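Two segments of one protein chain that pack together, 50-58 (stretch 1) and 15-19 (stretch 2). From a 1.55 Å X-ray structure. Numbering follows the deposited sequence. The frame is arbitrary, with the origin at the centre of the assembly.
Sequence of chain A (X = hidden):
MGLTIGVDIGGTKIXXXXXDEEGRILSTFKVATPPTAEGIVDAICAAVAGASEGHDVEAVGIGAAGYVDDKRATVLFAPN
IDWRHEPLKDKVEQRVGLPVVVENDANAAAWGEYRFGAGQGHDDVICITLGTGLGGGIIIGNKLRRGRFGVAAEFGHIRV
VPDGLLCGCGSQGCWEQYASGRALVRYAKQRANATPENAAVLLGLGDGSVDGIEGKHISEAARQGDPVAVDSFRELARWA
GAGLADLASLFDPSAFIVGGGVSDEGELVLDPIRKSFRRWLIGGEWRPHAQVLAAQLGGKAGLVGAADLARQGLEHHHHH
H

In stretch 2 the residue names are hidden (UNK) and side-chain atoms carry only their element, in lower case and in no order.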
ATOM      1  N   GLY A  50      -1.511 -40.564  24.489  1.00 25.90           N
ATOM      2  CA  GLY A  50      -0.246 -40.994  23.883  1.00 25.76           C
ATOM      3  C   GLY A  50       0.985 -40.444  24.576  1.00 25.40           C
ATOM      4  O   GLY A  50       1.930 -41.180  24.872  1.00 26.79           O
ATOM      5  N   ALA A  51       0.995 -39.140  24.842  1.00 23.83           N
ATOM      6  CA  ALA A  51       2.148 -38.520  25.507  1.00 23.24           C
ATOM      7  C   ALA A  51       2.292 -38.982  26.972  1.00 23.85           C
ATOM      8  O   ALA A  51       3.401 -39.054  27.507  1.00 24.98           O
ATOM      9  CB  ALA A  51       2.031 -37.019  25.430  1.00 22.71           C
ATOM     10  N   SER A  52       1.163 -39.341  27.587  1.00 24.09           N
ATOM     11  CA  SER A  52       1.134 -39.675  29.010  1.00 25.87           C
ATOM     12  C   SER A  52       1.621 -41.091  29.287  1.00 25.72           C
ATOM     13  O   SER A  52       1.884 -41.406  30.434  1.00 26.51           O
ATOM     14  CB  SER A  52      -0.277 -39.503  29.585  1.00 26.56           C
ATOM     15  OG  SER A  52      -0.601 -38.113  29.628  1.00 30.60           O
ATOM     16  N   GLU A  53       1.722 -41.931  28.251  1.00 25.48           N
ATOM     17  CA  GLU A  53       2.160 -43.344  28.419  1.00 26.21           C
ATOM     18  C   GLU A  53       3.406 -43.441  29.271  1.00 25.93           C
ATOM     19  O   GLU A  53       4.433 -42.871  28.920  1.00 25.24           O
ATOM     20  CB  GLU A  53       2.410 -44.016  27.053  1.00 27.09           C
ATOM     21  CG  GLU A  53       2.826 -45.495  27.103  1.00 31.60           C
ATOM     22  CD  GLU A  53       2.981 -46.145  25.715  1.00 35.10           C
ATOM     23  OE1 GLU A  53       2.798 -45.433  24.694  1.00 35.78           O
ATOM     24  OE2 GLU A  53       3.292 -47.364  25.652  1.00 35.52           O
ATOM     25  N   GLY A  54       3.314 -44.183  30.380  1.00 25.90           N
ATOM     26  CA  GLY A  54       4.442 -44.384  31.283  1.00 26.50           C
ATOM     27  C   GLY A  54       4.663 -43.349  32.362  1.00 26.83           C
ATOM     28  O   GLY A  54       5.552 -43.516  33.204  1.00 26.12           O
ATOM     29  N   HIS A  55       3.866 -42.283  32.363  1.00 26.97           N
ATOM     30  CA  HIS A  55       4.175 -41.150  33.235  1.00 28.26           C
ATOM     31  C   HIS A  55       3.023 -40.793  34.150  1.00 29.18           C
ATOM     32  O   HIS A  55       1.868 -40.839  33.751  1.00 28.98           O
ATOM     33  CB  HIS A  55       4.562 -39.914  32.401  1.00 27.29           C
ATOM     34  CG  HIS A  55       5.747 -40.134  31.510  1.00 26.40           C
ATOM     35  ND1 HIS A  55       7.050 -40.047  31.958  1.00 31.33           N
ATOM     36  CD2 HIS A  55       5.822 -40.459  30.197  1.00 28.83           C
ATOM     37  CE1 HIS A  55       7.876 -40.291  30.957  1.00 29.89           C
ATOM     38  NE2 HIS A  55       7.157 -40.554  29.880  1.00 31.48           N
ATOM     39  N   ASP A  56       3.363 -40.397  35.373  1.00 31.25           N
ATOM     40  CA  ASP A  56       2.377 -39.872  36.311  1.00 32.94           C
ATOM     41  C   ASP A  56       2.198 -38.364  36.048  1.00 32.30           C
ATOM     42  O   ASP A  56       3.099 -37.571  36.320  1.00 32.79           O
ATOM     43  CB  ASP A  56       2.840 -40.107  37.755  1.00 34.29           C
ATOM     44  CG  ASP A  56       2.976 -41.584  38.106  1.00 35.80           C
ATOM     45  OD1 ASP A  56       2.142 -42.408  37.659  1.00 38.21           O
ATOM     46  OD2 ASP A  56       3.918 -41.917  38.854  1.00 37.36           O
ATOM     47  N   VAL A  57       1.033 -38.001  35.517  1.00 33.21           N
ATOM     48  CA  VAL A  57       0.748 -36.632  35.046  1.00 33.23           C
ATOM     49  C   VAL A  57      -0.297 -35.923  35.918  1.00 33.36           C
ATOM     50  O   VAL A  57      -1.368 -36.475  36.186  1.00 34.40           O
ATOM     51  CB  VAL A  57       0.281 -36.656  33.566  1.00 32.66           C
ATOM     52  CG1 VAL A  57      -0.213 -35.284  33.109  1.00 33.51           C
ATOM     53  CG2 VAL A  57       1.401 -37.160  32.661  1.00 33.17           C
ATOM     54  N   GLU A  58       0.009 -34.681  36.300  1.00 33.24           N
ATOM     55  CA  GLU A  58      -0.753 -33.906  37.284  1.00 33.44           C
ATOM     56  C   GLU A  58      -1.747 -32.901  36.679  1.00 32.10           C
ATOM     57  O   GLU A  58      -2.775 -32.575  37.287  1.00 32.15           O
ATOM     58  CB  GLU A  58       0.238 -33.141  38.150  1.00 34.53           C
ATOM     59  CG  GLU A  58      -0.268 -32.731  39.510  1.00 39.44           C
ATOM     60  CD  GLU A  58       0.803 -32.890  40.580  1.00 43.69           C
ATOM     61  OE1 GLU A  58       1.900 -32.311  40.420  1.00 46.87           O
ATOM     62  OE2 GLU A  58       0.552 -33.596  41.580  1.00 48.11           O
ATOM     63  N   UNK A  15       0.685 -31.166  18.870  1.00 20.52           N
ATOM     64  CA  UNK A  15       1.836 -31.811  19.506  1.00 21.63           C
ATOM     65  C   UNK A  15       1.683 -31.793  21.010  1.00 21.67           C
ATOM     66  O   UNK A  15       1.337 -30.773  21.595  1.00 21.34           O
ATOM     67  c   UNK A  15       3.116 -31.129  19.110  1.00 22.20           C
ATOM     68  N   UNK A  16       1.971 -32.934  21.643  1.00 22.25           N
ATOM     69  CA  UNK A  16       1.880 -33.000  23.085  1.00 22.19           C
ATOM     70  C   UNK A  16       3.106 -33.684  23.655  1.00 22.04           C
ATOM     71  O   UNK A  16       3.796 -34.449  22.965  1.00 23.36           O
ATOM     72  c   UNK A  16       0.613 -33.722  23.523  1.00 22.34           C
ATOM     73  N   UNK A  17       3.388 -33.374  24.907  1.00 20.98           N
ATOM     74  CA  UNK A  17       4.462 -34.056  25.606  1.00 21.20           C
ATOM     75  C   UNK A  17       4.404 -33.856  27.088  1.00 21.43           C
ATOM     76  O   UNK A  17       3.848 -32.877  27.577  1.00 20.07           O
ATOM     77  N   UNK A  18       4.981 -34.818  27.813  1.00 21.14           N
ATOM     78  CA  UNK A  18       5.173 -34.684  29.235  1.00 21.26           C
ATOM     79  C   UNK A  18       6.404 -33.816  29.453  1.00 21.68           C
ATOM     80  O   UNK A  18       7.418 -33.986  28.775  1.00 22.55           O
ATOM     81  c   UNK A  18       5.890 -35.971  31.307  1.00 23.63           C
ATOM     82  c   UNK A  18       3.991 -36.829  29.875  1.00 21.91           C
ATOM     83  c   UNK A  18       5.349 -36.089  29.901  1.00 21.29           C
ATOM     84  N   UNK A  19       6.280 -32.855  30.354  1.00 22.52           N
ATOM     85  CA  UNK A  19       7.342 -31.888  30.595  1.00 23.35           C
ATOM     86  C   UNK A  19       7.597 -31.818  32.082  1.00 25.33           C
ATOM     87  O   UNK A  19       6.650 -31.722  32.885  1.00 25.29           O
ATOM     88  c   UNK A  19       6.954 -30.476  30.063  1.00 22.14           C
ATOM     89  c   UNK A  19       8.080 -29.480  30.318  1.00 23.76           C
ATOM     90  c   UNK A  19       6.582 -30.520  28.571  1.00 22.93           C
TER

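Position 15 opens the segment, part of a strand that begins earlier in the chain. Its backbone carries a single carbon and nothing more, and that carbon is out of reach of stretch 1. One methyl group leaves no room for doubt: the residue is Ala15. The contact itself places no demand on this side chain, and its identity rests on the atom count alone.

Position 16 again has one side-chain carbon, CB, but here it points toward stretch 1. It approaches the CB of Ala51, with the CB of position 16 and the CB of Ala51 4.1 Å apart, a comfortable van der Waals distance for two methyl groups. The Ala51 CB also sits 3.9 Å from the backbone C of position 16. The residue is Ala16, and a small apolar side chain suits a buried place where a helical residue, Ala51, comes close to a strand.

Position 17 has no side-chain atoms at all. Here the CA atoms of the two stretches come nearest each other, with the CA of Ala51 5.0 Å from the CA of position 17. The methyl of Ala51 rests on the strand, its CB 3.8 Å from the CA of position 17. With no side chain, the residue is Gly17. A CB built on this glycine would point away from stretch 1 and lie 5.1 Å from the Ala51 CB, so this contact alone does not exclude a side chain; the atoms simply contain none.

Position 18 carries three carbons: one attached to the backbone and bearing the other two. One of the two end carbons lies 3.3 Å from the Ala51 O, and the other lies over one face of the His55 ring. A beta-branched side chain with two methyls and no heteroatom is valine, hence Val18, whose chi1 of 166° is the t rotamer. The Val18 CG2 makes the closest contact between the stretches, the one with the Ala51 O; the same Val18 CG2 is 4.0 Å from the His55 CB and 3.8 Å from the Val57 CG2. The methyl over the ring is CG1. The compact branched shape suits this buried place because its two methyls can meet different surfaces at once.

Position 19 shows the same three-carbon branched pattern. As the strand alternates, its side chain is out of reach of stretch 1, yet it remains buried in the structure as a whole. The residue is Val19, also in the t rotamer.

The contact works by packing, with no hydrogen bond between the stretches, and buries 214 Å² in total. Ala51, on the helix, settles its methyl against Ala16 and Gly17. The chain then bends through a type II turn from Ser52 to His55, closed by a hydrogen bond from the His55 N to the Ser52 O at 2.9 Å; Gly54, with a positive phi of 87°, accepts backbone angles that would jam a CB against the preceding carbonyl O. His55, the last residue of the turn, and Val57 beyond it both point toward the strand, so that Val18 touches residues before, within and after the bend.

Stretch 2, residues 15-19: AAGVV
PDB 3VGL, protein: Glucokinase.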